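Local coordinates for saposin-like protein (Necator americanus, PDB 3S63), which probably binds lipids and interacts with membranes as a small helical protein of the saposin-like family, at residues 7-18 against 64-74; 52-60 against 73-81. All blocks are in the same frame, centred on the assembly; numbering follows the deposited sequence.

Both contacts use helix 46-65 and helix 71-77. In contact 1, helix 3-20 packs against the end of helix 46-65 (M64), the turn holding F69 and the start of helix 71-77; in contact 2, helix 46-65 meets helix 71-77 and the chain after it. V74 takes part in both, and their centres are 9 Å apart. Contact 1 lies about 5 Å from the centre of the chain and buries 569 Å² with stacked phenylalanines, a proline, two methionines and a leucine. Contact 2, about 7 Å out and burying 348 Å², is aliphatic and sulfur-rich, without aromatic rings. Each mixes buried and exposed residues, so neither is wholly core or surface. Disulfides C7-C81 and C10-C75 join the two covalently.

Contact 1 (7-18 against 64-74); sequences CDLCQIALRTVF and MTDGSFKPMEV
The rings of F18 and F69 form an offset stack, with centroids 4.9 Å apart and planes inclined at 24°. F69 lays CB and CD1 over one face of F18, CD1 lying toward the rim, and CB makes a CH-pi contact. The edge of F18 is turned to M64: the carbonyl O lies 3.1 Å from F18 CE1 near the ring plane, and SD lies at the ring edge, 5.4 Å from the centroid of F18, a Met-aromatic contact. Around F69, M64 CG lies over the centre of one face and P71 N over the opposite one, while L14 CB meets the edge in plane. F18 reaches this position because its CG is anti to the backbone N (chi1 -178°).

Toward the N-terminal end of segment 7-18 the contact turns to aliphatic, amide and sulfur groups. L14 CD1 meets V74 CG1 tip to tip at 3.3 Å, and P71 sets CB 3.9 Å from the backbone O of Q11 and CG against R15 CB. M72 is bent at chi2 and chi3, which brings CE to C7 SG at 3.6 Å and beside Q11 NE2, an amide nitrogen that donates to the backbone O of S86. L14 also touches L35 of helix 28-39 and M53 and I60 of helix 46-65, placing this face against the other helices. C7 and C10 continue the link covalently, through disulfides to C81 and C75. The N-terminal helix is thus tied to helix 71-77 and the segment after it, part of the three-disulfide pattern characteristic of saposin-like domains.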
ATOM      1  N   CYS A   7      -3.617   1.675  -9.721  1.00 33.84           N
ATOM      2  CA  CYS A   7      -2.186   1.667  -9.502  1.00 40.51           C
ATOM      3  C   CYS A   7      -1.766   2.857  -8.633  1.00 40.94           C
ATOM      4  O   CYS A   7      -1.057   2.696  -7.636  1.00 36.51           O
ATOM      5  CB  CYS A   7      -1.445   1.695 -10.840  1.00 41.47           C
ATOM      6  SG  CYS A   7       0.332   1.867 -10.687  1.00 44.91           S
ATOM      7  N   ASP A   8      -2.207   4.052  -9.021  1.00 37.56           N
ATOM      8  CA  ASP A   8      -1.915   5.249  -8.254  1.00 35.46           C
ATOM      9  C   ASP A   8      -2.342   5.048  -6.797  1.00 41.28           C
ATOM     10  O   ASP A   8      -1.554   5.247  -5.877  1.00 40.24           O
ATOM     11  CB  ASP A   8      -2.609   6.468  -8.871  1.00 35.12           C
ATOM     12  CG  ASP A   8      -2.001   6.881 -10.217  1.00 38.08           C
ATOM     13  OD1 ASP A   8      -0.912   6.394 -10.578  1.00 35.96           O
ATOM     14  OD2 ASP A   8      -2.613   7.711 -10.918  1.00 45.15           O
ATOM     15  N   LEU A   9      -3.582   4.621  -6.587  1.00 40.83           N
ATOM     16  CA  LEU A   9      -4.088   4.425  -5.238  1.00 39.55           C
ATOM     17  C   LEU A   9      -3.240   3.449  -4.411  1.00 38.93           C
ATOM     18  O   LEU A   9      -3.021   3.655  -3.222  1.00 41.99           O
ATOM     19  CB  LEU A   9      -5.561   4.005  -5.262  1.00 36.46           C
ATOM     20  CG  LEU A   9      -6.491   5.073  -5.849  1.00 37.73           C
ATOM     21  CD1 LEU A   9      -7.924   4.692  -5.640  1.00 39.51           C
ATOM     22  CD2 LEU A   9      -6.238   6.418  -5.205  1.00 45.09           C
ATOM     23  N   CYS A  10      -2.752   2.388  -5.025  1.00 31.58           N
ATOM     24  CA  CYS A  10      -1.917   1.474  -4.276  1.00 32.19           C
ATOM     25  C   CYS A  10      -0.752   2.272  -3.705  1.00 35.40           C
ATOM     26  O   CYS A  10      -0.409   2.140  -2.536  1.00 32.06           O
ATOM     27  CB  CYS A  10      -1.396   0.358  -5.179  1.00 29.77           C
ATOM     28  SG  CYS A  10      -0.525  -0.956  -4.289  1.00 30.81           S
ATOM     29  N   GLN A  11      -0.166   3.112  -4.553  1.00 34.40           N
ATOM     30  CA  GLN A  11       1.038   3.852  -4.226  1.00 36.17           C
ATOM     31  C   GLN A  11       0.799   4.916  -3.157  1.00 36.62           C
ATOM     32  O   GLN A  11       1.530   5.000  -2.178  1.00 41.43           O
ATOM     33  CB  GLN A  11       1.604   4.506  -5.486  1.00 35.11           C
ATOM     34  CG  GLN A  11       2.128   3.535  -6.499  1.00 36.90           C
ATOM     35  CD  GLN A  11       2.829   4.228  -7.643  1.00 47.66           C
ATOM     36  OE1 GLN A  11       4.015   4.537  -7.556  1.00 58.30           O
ATOM     37  NE2 GLN A  11       2.103   4.478  -8.725  1.00 46.29           N
ATOM     38  N   ILE A  12      -0.212   5.743  -3.370  1.00 31.23           N
ATOM     39  CA  ILE A  12      -0.605   6.753  -2.413  1.00 35.28           C
ATOM     40  C   ILE A  12      -0.838   6.161  -1.022  1.00 35.55           C
ATOM     41  O   ILE A  12      -0.418   6.725  -0.018  1.00 37.03           O
ATOM     42  CB  ILE A  12      -1.887   7.442  -2.895  1.00 37.04           C
ATOM     43  CG1 ILE A  12      -1.639   8.085  -4.265  1.00 37.65           C
ATOM     44  CG2 ILE A  12      -2.370   8.457  -1.885  1.00 29.39           C
ATOM     45  CD1 ILE A  12      -2.896   8.655  -4.900  1.00 45.96           C
ATOM     46  N   ALA A  13      -1.520   5.023  -0.973  1.00 30.32           N
ATOM     47  CA  ALA A  13      -1.886   4.406   0.286  1.00 26.41           C
ATOM     48  C   ALA A  13      -0.672   3.901   1.032  1.00 28.89           C
ATOM     49  O   ALA A  13      -0.541   4.123   2.228  1.00 32.28           O
ATOM     50  CB  ALA A  13      -2.882   3.274   0.059  1.00 23.40           C
ATOM     51  N   LEU A  14       0.217   3.211   0.336  1.00 35.43           N
ATOM     52  CA  LEU A  14       1.377   2.609   0.982  1.00 34.75           C
ATOM     53  C   LEU A  14       2.395   3.659   1.403  1.00 38.24           C
ATOM     54  O   LEU A  14       3.137   3.478   2.368  1.00 39.49           O
ATOM     55  CB  LEU A  14       2.050   1.611   0.043  1.00 34.35           C
ATOM     56  CG  LEU A  14       1.255   0.359  -0.279  1.00 35.26           C
ATOM     57  CD1 LEU A  14       2.192  -0.691  -0.791  1.00 32.44           C
ATOM     58  CD2 LEU A  14       0.542  -0.123   0.965  1.00 34.20           C
ATOM     59  N   ARG A  15       2.440   4.751   0.655  1.00 40.50           N
ATOM     60  CA  ARG A  15       3.421   5.798   0.881  1.00 36.54           C
ATOM     61  C   ARG A  15       2.999   6.644   2.061  1.00 36.10           C
ATOM     62  O   ARG A  15       3.818   7.035   2.886  1.00 35.31           O
ATOM     63  CB  ARG A  15       3.518   6.665  -0.365  1.00 40.65           C
ATOM     64  CG  ARG A  15       4.439   7.845  -0.236  1.00 45.89           C
ATOM     65  CD  ARG A  15       3.690   9.116  -0.579  1.00 49.81           C
ATOM     66  NE  ARG A  15       3.813   9.476  -1.987  1.00 62.08           N
ATOM     67  CZ  ARG A  15       2.825   9.994  -2.710  1.00 67.49           C
ATOM     68  NH1 ARG A  15       1.629  10.191  -2.161  1.00 57.57           N
ATOM     69  NH2 ARG A  15       3.031  10.305  -3.984  1.00 75.38           N
ATOM     70  N   THR A  16       1.702   6.921   2.118  1.00 33.11           N
ATOM     71  CA  THR A  16       1.107   7.700   3.188  1.00 33.34           C
ATOM     72  C   THR A  16       1.257   6.990   4.535  1.00 35.35           C
ATOM     73  O   THR A  16       1.637   7.607   5.521  1.00 33.76           O
ATOM     74  CB  THR A  16      -0.374   8.003   2.882  1.00 34.95           C
ATOM     75  OG1 THR A  16      -0.455   8.916   1.779  1.00 39.76           O
ATOM     76  CG2 THR A  16      -1.051   8.640   4.062  1.00 34.12           C
ATOM     77  N   VAL A  17       0.981   5.690   4.567  1.00 35.31           N
ATOM     78  CA  VAL A  17       1.145   4.903   5.785  1.00 29.12           C
ATOM     79  C   VAL A  17       2.623   4.748   6.169  1.00 33.83           C
ATOM     80  O   VAL A  17       2.963   4.740   7.354  1.00 36.02           O
ATOM     81  CB  VAL A  17       0.494   3.509   5.666  1.00 27.57           C
ATOM     82  CG1 VAL A  17       0.935   2.604   6.819  1.00 23.18           C
ATOM     83  CG2 VAL A  17      -1.037   3.629   5.575  1.00 24.02           C
ATOM     84  N   PHE A  18       3.503   4.631   5.181  1.00 32.85           N
ATOM     85  CA  PHE A  18       4.933   4.516   5.468  1.00 33.33           C
ATOM     86  C   PHE A  18       5.457   5.829   6.029  1.00 35.98           C
ATOM     87  O   PHE A  18       6.289   5.843   6.933  1.00 36.52           O
ATOM     88  CB  PHE A  18       5.707   4.154   4.210  1.00 28.53           C
ATOM     89  CG  PHE A  18       7.192   3.973   4.422  1.00 32.76           C
ATOM     90  CD1 PHE A  18       7.714   2.739   4.787  1.00 34.87           C
ATOM     91  CD2 PHE A  18       8.078   5.021   4.207  1.00 38.45           C
ATOM     92  CE1 PHE A  18       9.093   2.555   4.950  1.00 32.45           C
ATOM     93  CE2 PHE A  18       9.455   4.847   4.376  1.00 31.08           C
ATOM     94  CZ  PHE A  18       9.955   3.613   4.749  1.00 31.97           C
ATOM     95  N   MET A  64       8.381  -2.689   3.668  1.00 33.25           N
ATOM     96  CA  MET A  64       8.429  -1.398   4.318  1.00 31.63           C
ATOM     97  C   MET A  64       9.576  -1.324   5.313  1.00 35.01           C
ATOM     98  O   MET A  64      10.232  -0.293   5.417  1.00 41.23           O
ATOM     99  CB  MET A  64       7.109  -1.120   5.025  1.00 30.08           C
ATOM    100  CG  MET A  64       6.123  -0.316   4.221  1.00 28.09           C
ATOM    101  SD  MET A  64       4.679   0.168   5.210  1.00 29.98           S
ATOM    102  CE  MET A  64       3.568   0.666   3.895  1.00 26.17           C
ATOM    103  N   THR A  65       9.815  -2.417   6.036  1.00 37.02           N
ATOM    104  CA  THR A  65      10.783  -2.432   7.136  1.00 39.91           C
ATOM    105  C   THR A  65      12.227  -2.765   6.713  1.00 43.99           C
ATOM    106  O   THR A  65      13.163  -2.694   7.526  1.00 44.27           O
ATOM    107  CB  THR A  65      10.340  -3.398   8.258  1.00 34.03           C
ATOM    108  OG1 THR A  65      10.201  -4.720   7.733  1.00 35.92           O
ATOM    109  CG2 THR A  65       9.032  -2.964   8.835  1.00 38.51           C
ATOM    110  N   ASP A  66      12.390  -3.133   5.442  1.00 39.57           N
ATOM    111  CA  ASP A  66      13.688  -3.438   4.844  1.00 34.17           C
ATOM    112  C   ASP A  66      14.451  -2.158   4.510  1.00 39.87           C
ATOM    113  O   ASP A  66      15.660  -2.182   4.360  1.00 49.56           O
ATOM    114  CB  ASP A  66      13.500  -4.259   3.561  1.00 37.82           C
ATOM    115  CG  ASP A  66      13.511  -5.762   3.808  1.00 36.32           C
ATOM    116  OD1 ASP A  66      13.589  -6.535   2.834  1.00 35.56           O
ATOM    117  OD2 ASP A  66      13.457  -6.180   4.973  1.00 39.85           O
ATOM    118  N   GLY A  67      13.748  -1.041   4.376  1.00 49.37           N
ATOM    119  CA  GLY A  67      14.404   0.221   4.096  1.00 51.28           C
ATOM    120  C   GLY A  67      14.373   0.580   2.624  1.00 51.94           C
ATOM    121  O   GLY A  67      14.476   1.749   2.240  1.00 54.36           O
ATOM    122  N   SER A  68      14.239  -0.434   1.786  1.00 61.29           N
ATOM    123  CA  SER A  68      14.035  -0.197   0.365  1.00 72.81           C
ATOM    124  C   SER A  68      13.030   0.930   0.174  1.00 66.65           C
ATOM    125  O   SER A  68      13.291   1.936  -0.482  1.00 70.42           O
ATOM    126  CB  SER A  68      13.499  -1.475  -0.309  1.00 77.29           C
ATOM    127  OG  SER A  68      12.436  -2.065   0.442  1.00 63.32           O
ATOM    128  N   PHE A  69      11.913   0.763   0.861  1.00 51.53           N
ATOM    129  CA  PHE A  69      10.608   1.163   0.371  1.00 47.10           C
ATOM    130  C   PHE A  69      10.478   2.026  -0.878  1.00 46.34           C
ATOM    131  O   PHE A  69      10.769   3.221  -0.877  1.00 45.08           O
ATOM    132  CB  PHE A  69       9.694   1.655   1.478  1.00 39.18           C
ATOM    133  CG  PHE A  69       8.279   1.308   1.229  1.00 35.86           C
ATOM    134  CD1 PHE A  69       7.302   2.278   1.200  1.00 35.80           C
ATOM    135  CD2 PHE A  69       7.933  -0.007   0.947  1.00 36.54           C
ATOM    136  CE1 PHE A  69       5.987   1.933   0.929  1.00 33.53           C
ATOM    137  CE2 PHE A  69       6.624  -0.354   0.678  1.00 31.69           C
ATOM    138  CZ  PHE A  69       5.656   0.615   0.668  1.00 29.34           C
ATOM    139  N   LYS A  70      10.020   1.368  -1.938  1.00 41.90           N
ATOM    140  CA  LYS A  70       9.508   2.029  -3.114  1.00 41.99           C
ATOM    141  C   LYS A  70       8.110   1.459  -3.336  1.00 38.75           C
ATOM    142  O   LYS A  70       7.966   0.302  -3.729  1.00 37.89           O
ATOM    143  CB  LYS A  70      10.398   1.732  -4.319  1.00 52.03           C
ATOM    144  CG  LYS A  70      11.877   1.990  -4.074  1.00 51.79           C
ATOM    145  CD  LYS A  70      12.740   1.307  -5.133  1.00 58.12           C
ATOM    146  CE  LYS A  70      14.174   1.073  -4.643  1.00 65.95           C
ATOM    147  NZ  LYS A  70      14.282  -0.077  -3.682  1.00 64.80           N
ATOM    148  N   PRO A  71       7.072   2.266  -3.060  1.00 33.77           N
ATOM    149  CA  PRO A  71       5.668   1.869  -3.169  1.00 33.32           C
ATOM    150  C   PRO A  71       5.339   1.188  -4.503  1.00 43.69           C
ATOM    151  O   PRO A  71       4.693   0.146  -4.518  1.00 42.37           O
ATOM    152  CB  PRO A  71       4.932   3.206  -3.071  1.00 33.10           C
ATOM    153  CG  PRO A  71       5.809   4.045  -2.271  1.00 31.19           C
ATOM    154  CD  PRO A  71       7.200   3.677  -2.668  1.00 36.95           C
ATOM    155  N   MET A  72       5.786   1.772  -5.607  1.00 54.18           N
ATOM    156  CA  MET A  72       5.461   1.255  -6.923  1.00 49.52           C
ATOM    157  C   MET A  72       5.988  -0.153  -7.127  1.00 49.22           C
ATOM    158  O   MET A  72       5.554  -0.859  -8.025  1.00 56.09           O
ATOM    159  CB  MET A  72       6.005   2.182  -8.008  1.00 54.14           C
ATOM    160  CG  MET A  72       6.443   1.466  -9.264  1.00 60.53           C
ATOM    161  SD  MET A  72       5.483   1.893 -10.721  1.00 69.69           S
ATOM    162  CE  MET A  72       3.832   1.729 -10.081  1.00 63.77           C
ATOM    163  N   GLU A  73       6.909  -0.582  -6.287  1.00 37.59           N
ATOM    164  CA  GLU A  73       7.543  -1.874  -6.510  1.00 38.52           C
ATOM    165  C   GLU A  73       6.720  -2.957  -5.849  1.00 39.81           C
ATOM    166  O   GLU A  73       6.568  -4.058  -6.379  1.00 35.18           O
ATOM    167  CB  GLU A  73       8.952  -1.881  -5.918  1.00 46.94           C
ATOM    168  CG  GLU A  73       9.949  -2.751  -6.656  1.00 58.04           C
ATOM    169  CD  GLU A  73      10.918  -1.926  -7.495  1.00 71.91           C
ATOM    170  OE1 GLU A  73      12.059  -1.687  -7.025  1.00 76.04           O
ATOM    171  OE2 GLU A  73      10.531  -1.514  -8.618  1.00 68.75           O
ATOM    172  N   VAL A  74       6.200  -2.643  -4.669  1.00 42.85           N
ATOM    173  CA  VAL A  74       5.430  -3.611  -3.913  1.00 38.66           C
ATOM    174  C   VAL A  74       4.057  -3.737  -4.576  1.00 37.47           C
ATOM    175  O   VAL A  74       3.434  -4.789  -4.524  1.00 39.99           O
ATOM    176  CB  VAL A  74       5.367  -3.221  -2.405  1.00 37.67           C
ATOM    177  CG1 VAL A  74       4.919  -1.805  -2.258  1.00 39.67           C
ATOM    178  CG2 VAL A  74       4.458  -4.150  -1.609  1.00 32.32           C
TER

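Contact 2 (52-60 against 73-81); sequences LMKVNSDLI and EVCLIMREC
M78 fills the tight part of the contact, sliding past N56 in the opposite direction so that SD lies 3.5 Å from N56 CB. Its CG meets L59 CD2 at 3.6 Å, and a bend at chi3 (-68°) carries CE round toward L52 CD1. The sulfur also lies 3.8 Å from L52 CD2 and touches I60 CG1, so that residues from three successive turns of helix 52-60 converge on one methionine. On the buried side V74 adds CG2 beside L59 and I60. E80 packs as closely, laying its aliphatic CG against L52 CD1 at 3.6 Å, while its carboxylate turns to a salt bridge with R48 through OE1. N56 keeps its amide on its own helix: ND2 donates to L52 O at 3.2 Å, in the carbonyl plane and on a lone pair, although that oxygen also receives N56 N. This bond is consistent with a fixed amide orientation beside the sulfur.

The solvent side is looser. There I77, an exposed residue, offers CG2 to L59 CD2 at 4.0 Å. The axes of segments 52-60 and 73-77 come no closer than 10.9 Å, with N-to-C directions 127° apart, a spacing bridged by long side chains. After helix 73-77 the chain turns at R79, whose positive phi (65°) and two weak bonds back into the last turn make a Schellman motif. A short last helix laid obliquely across the preceding long one, with apolar side chains between them, fits the compact helical packing of the saposin fold.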
ATOM      1  N   LEU A  52      -6.851  -6.010  -0.091  1.00 27.22           N
ATOM      2  CA  LEU A  52      -5.480  -6.018  -0.569  1.00 26.85           C
ATOM      3  C   LEU A  52      -4.536  -6.064   0.614  1.00 30.51           C
ATOM      4  O   LEU A  52      -3.618  -6.890   0.653  1.00 28.30           O
ATOM      5  CB  LEU A  52      -5.199  -4.759  -1.367  1.00 30.86           C
ATOM      6  CG  LEU A  52      -4.455  -4.881  -2.691  1.00 30.32           C
ATOM      7  CD1 LEU A  52      -3.740  -3.564  -2.931  1.00 29.04           C
ATOM      8  CD2 LEU A  52      -3.487  -6.058  -2.671  1.00 25.68           C
ATOM      9  N   MET A  53      -4.761  -5.171   1.578  1.00 27.31           N
ATOM     10  CA  MET A  53      -3.915  -5.125   2.765  1.00 30.95           C
ATOM     11  C   MET A  53      -4.102  -6.405   3.580  1.00 31.16           C
ATOM     12  O   MET A  53      -3.163  -6.886   4.215  1.00 31.12           O
ATOM     13  CB  MET A  53      -4.203  -3.882   3.631  1.00 31.12           C
ATOM     14  CG  MET A  53      -4.258  -2.563   2.865  1.00 30.28           C
ATOM     15  SD  MET A  53      -2.793  -2.291   1.877  1.00 37.98           S
ATOM     16  CE  MET A  53      -3.276  -0.976   0.762  1.00 27.12           C
ATOM     17  N   LYS A  54      -5.310  -6.963   3.561  1.00 30.24           N
ATOM     18  CA  LYS A  54      -5.578  -8.151   4.356  1.00 30.04           C
ATOM     19  C   LYS A  54      -4.727  -9.299   3.864  1.00 34.37           C
ATOM     20  O   LYS A  54      -4.037  -9.950   4.640  1.00 41.05           O
ATOM     21  CB  LYS A  54      -7.046  -8.549   4.305  1.00 32.48           C
ATOM     22  CG  LYS A  54      -7.345  -9.757   5.180  1.00 37.22           C
ATOM     23  CD  LYS A  54      -8.681 -10.436   4.849  1.00 47.30           C
ATOM     24  CE  LYS A  54      -8.590 -11.313   3.611  1.00 42.89           C
ATOM     25  NZ  LYS A  54      -9.648 -12.362   3.610  1.00 51.75           N
ATOM     26  N   VAL A  55      -4.778  -9.544   2.561  1.00 29.96           N
ATOM     27  CA  VAL A  55      -4.074 -10.664   1.973  1.00 30.07           C
ATOM     28  C   VAL A  55      -2.565 -10.457   2.029  1.00 33.82           C
ATOM     29  O   VAL A  55      -1.818 -11.393   2.315  1.00 35.05           O
ATOM     30  CB  VAL A  55      -4.490 -10.866   0.505  1.00 33.27           C
ATOM     31  CG1 VAL A  55      -3.756 -12.050  -0.099  1.00 31.07           C
ATOM     32  CG2 VAL A  55      -5.981 -11.066   0.407  1.00 31.59           C
ATOM     33  N   ASN A  56      -2.124  -9.226   1.774  1.00 32.57           N
ATOM     34  CA  ASN A  56      -0.706  -8.953   1.544  1.00 30.53           C
ATOM     35  C   ASN A  56       0.033  -8.189   2.617  1.00 29.86           C
ATOM     36  O   ASN A  56       1.100  -7.647   2.333  1.00 31.80           O
ATOM     37  CB  ASN A  56      -0.516  -8.196   0.227  1.00 30.95           C
ATOM     38  CG  ASN A  56      -0.946  -8.999  -0.957  1.00 32.18           C
ATOM     39  OD1 ASN A  56      -0.251  -9.929  -1.365  1.00 34.72           O
ATOM     40  ND2 ASN A  56      -2.100  -8.658  -1.522  1.00 29.70           N
ATOM     41  N   SER A  57      -0.510  -8.120   3.829  1.00 33.63           N
ATOM     42  CA  SER A  57       0.106  -7.282   4.865  1.00 29.68           C
ATOM     43  C   SER A  57       1.513  -7.754   5.219  1.00 30.13           C
ATOM     44  O   SER A  57       2.343  -6.954   5.619  1.00 33.26           O
ATOM     45  CB  SER A  57      -0.778  -7.149   6.121  1.00 28.69           C
ATOM     46  OG  SER A  57      -0.891  -8.352   6.872  1.00 29.66           O
ATOM     47  N   ASP A  58       1.773  -9.051   5.065  1.00 29.83           N
ATOM     48  CA  ASP A  58       3.096  -9.603   5.337  1.00 26.44           C
ATOM     49  C   ASP A  58       4.111  -9.124   4.315  1.00 28.48           C
ATOM     50  O   ASP A  58       5.221  -8.751   4.665  1.00 31.65           O
ATOM     51  CB  ASP A  58       3.063 -11.136   5.416  1.00 30.41           C
ATOM     52  CG  ASP A  58       2.469 -11.802   4.157  1.00 35.02           C
ATOM     53  OD1 ASP A  58       2.012 -11.106   3.224  1.00 31.08           O
ATOM     54  OD2 ASP A  58       2.455 -13.051   4.110  1.00 32.15           O
ATOM     55  N   LEU A  59       3.725  -9.115   3.047  1.00 29.29           N
ATOM     56  CA  LEU A  59       4.605  -8.610   2.006  1.00 25.58           C
ATOM     57  C   LEU A  59       4.826  -7.110   2.181  1.00 29.89           C
ATOM     58  O   LEU A  59       5.954  -6.637   2.088  1.00 33.53           O
ATOM     59  CB  LEU A  59       4.028  -8.899   0.630  1.00 27.77           C
ATOM     60  CG  LEU A  59       4.769  -8.247  -0.538  1.00 29.99           C
ATOM     61  CD1 LEU A  59       5.873  -9.164  -1.067  1.00 26.82           C
ATOM     62  CD2 LEU A  59       3.778  -7.882  -1.645  1.00 26.58           C
ATOM     63  N   ILE A  60       3.761  -6.358   2.446  1.00 30.47           N
ATOM     64  CA  ILE A  60       3.902  -4.921   2.692  1.00 29.45           C
ATOM     65  C   ILE A  60       4.744  -4.612   3.932  1.00 29.73           C
ATOM     66  O   ILE A  60       5.524  -3.677   3.930  1.00 34.89           O
ATOM     67  CB  ILE A  60       2.539  -4.233   2.813  1.00 28.74           C
ATOM     68  CG1 ILE A  60       1.714  -4.535   1.575  1.00 27.39           C
ATOM     69  CG2 ILE A  60       2.706  -2.734   2.982  1.00 27.06           C
ATOM     70  CD1 ILE A  60       0.232  -4.284   1.770  1.00 36.48           C
ATOM     71  N   GLU A  73       6.909  -0.582  -6.287  1.00 37.59           N
ATOM     72  CA  GLU A  73       7.543  -1.874  -6.510  1.00 38.52           C
ATOM     73  C   GLU A  73       6.720  -2.957  -5.849  1.00 39.81           C
ATOM     74  O   GLU A  73       6.568  -4.058  -6.379  1.00 35.18           O
ATOM     75  CB  GLU A  73       8.952  -1.881  -5.918  1.00 46.94           C
ATOM     76  CG  GLU A  73       9.949  -2.751  -6.656  1.00 58.04           C
ATOM     77  CD  GLU A  73      10.918  -1.926  -7.495  1.00 71.91           C
ATOM     78  OE1 GLU A  73      12.059  -1.687  -7.025  1.00 76.04           O
ATOM     79  OE2 GLU A  73      10.531  -1.514  -8.618  1.00 68.75           O
ATOM     80  N   VAL A  74       6.200  -2.643  -4.669  1.00 42.85           N
ATOM     81  CA  VAL A  74       5.430  -3.611  -3.913  1.00 38.66           C
ATOM     82  C   VAL A  74       4.057  -3.737  -4.576  1.00 37.47           C
ATOM     83  O   VAL A  74       3.434  -4.789  -4.524  1.00 39.99           O
ATOM     84  CB  VAL A  74       5.367  -3.221  -2.405  1.00 37.67           C
ATOM     85  CG1 VAL A  74       4.919  -1.805  -2.258  1.00 39.67           C
ATOM     86  CG2 VAL A  74       4.458  -4.150  -1.609  1.00 32.32           C
ATOM     87  N   CYS A  75       3.616  -2.676  -5.244  1.00 36.21           N
ATOM     88  CA  CYS A  75       2.338  -2.679  -5.956  1.00 38.45           C
ATOM     89  C   CYS A  75       2.408  -3.457  -7.276  1.00 43.22           C
ATOM     90  O   CYS A  75       1.395  -3.920  -7.797  1.00 42.36           O
ATOM     91  CB  CYS A  75       1.874  -1.243  -6.211  1.00 40.76           C
ATOM     92  SG  CYS A  75       1.367  -0.360  -4.709  1.00 43.59           S
ATOM     93  N   LEU A  76       3.615  -3.581  -7.813  1.00 43.72           N
ATOM     94  CA  LEU A  76       3.871  -4.392  -8.985  1.00 36.61           C
ATOM     95  C   LEU A  76       3.833  -5.868  -8.612  1.00 35.68           C
ATOM     96  O   LEU A  76       3.354  -6.700  -9.382  1.00 38.66           O
ATOM     97  CB  LEU A  76       5.244  -4.033  -9.569  1.00 38.70           C
ATOM     98  CG  LEU A  76       5.368  -2.718 -10.350  1.00 43.97           C
ATOM     99  CD1 LEU A  76       6.810  -2.365 -10.648  1.00 40.36           C
ATOM    100  CD2 LEU A  76       4.558  -2.760 -11.636  1.00 46.60           C
ATOM    101  N   ILE A  77       4.359  -6.188  -7.432  1.00 39.01           N
ATOM    102  CA  ILE A  77       4.415  -7.569  -6.939  1.00 37.35           C
ATOM    103  C   ILE A  77       3.022  -8.085  -6.623  1.00 38.02           C
ATOM    104  O   ILE A  77       2.744  -9.285  -6.721  1.00 44.58           O
ATOM    105  CB  ILE A  77       5.265  -7.676  -5.666  1.00 31.72           C
ATOM    106  CG1 ILE A  77       6.700  -7.222  -5.929  1.00 32.44           C
ATOM    107  CG2 ILE A  77       5.282  -9.082  -5.151  1.00 27.47           C
ATOM    108  CD1 ILE A  77       7.515  -7.030  -4.645  1.00 31.91           C
ATOM    109  N   MET A  78       2.152  -7.161  -6.237  1.00 34.27           N
ATOM    110  CA  MET A  78       0.769  -7.466  -5.919  1.00 30.57           C
ATOM    111  C   MET A  78      -0.062  -7.381  -7.179  1.00 32.39           C
ATOM    112  O   MET A  78      -1.245  -7.700  -7.175  1.00 33.73           O
ATOM    113  CB  MET A  78       0.257  -6.473  -4.886  1.00 28.64           C
ATOM    114  CG  MET A  78       1.069  -6.489  -3.607  1.00 30.96           C
ATOM    115  SD  MET A  78       0.245  -5.741  -2.210  1.00 29.64           S
ATOM    116  CE  MET A  78       0.198  -4.022  -2.702  1.00 20.59           C
ATOM    117  N   ARG A  79       0.580  -6.947  -8.256  1.00 35.22           N
ATOM    118  CA  ARG A  79      -0.048  -6.842  -9.570  1.00 38.85           C
ATOM    119  C   ARG A  79      -1.173  -5.801  -9.586  1.00 38.04           C
ATOM    120  O   ARG A  79      -2.084  -5.867 -10.415  1.00 38.52           O
ATOM    121  CB  ARG A  79      -0.519  -8.230 -10.097  1.00 30.27           C
ATOM    122  N   GLU A  80      -1.087  -4.832  -8.673  1.00 39.19           N
ATOM    123  CA  GLU A  80      -1.979  -3.669  -8.676  1.00 39.35           C
ATOM    124  C   GLU A  80      -1.381  -2.573  -9.544  1.00 43.40           C
ATOM    125  O   GLU A  80      -1.991  -1.526  -9.768  1.00 43.06           O
ATOM    126  CB  GLU A  80      -2.210  -3.148  -7.263  1.00 37.45           C
ATOM    127  CG  GLU A  80      -3.076  -4.062  -6.402  1.00 37.95           C
ATOM    128  CD  GLU A  80      -4.511  -4.158  -6.907  1.00 42.43           C
ATOM    129  OE1 GLU A  80      -5.256  -3.160  -6.785  1.00 41.81           O
ATOM    130  OE2 GLU A  80      -4.887  -5.231  -7.428  1.00 43.21           O
ATOM    131  N   CYS A  81      -0.164  -2.833 -10.011  1.00 40.83           N
ATOM    132  CA  CYS A  81       0.509  -2.014 -11.004  1.00 38.65           C
ATOM    133  C   CYS A  81       1.083  -2.982 -12.012  1.00 38.70           C
ATOM    134  O   CYS A  81       1.512  -4.075 -11.647  1.00 42.17           O
ATOM    135  CB  CYS A  81       1.634  -1.189 -10.368  1.00 39.57           C
ATOM    136  SG  CYS A  81       1.083   0.341  -9.568  1.00 30.34           S
TER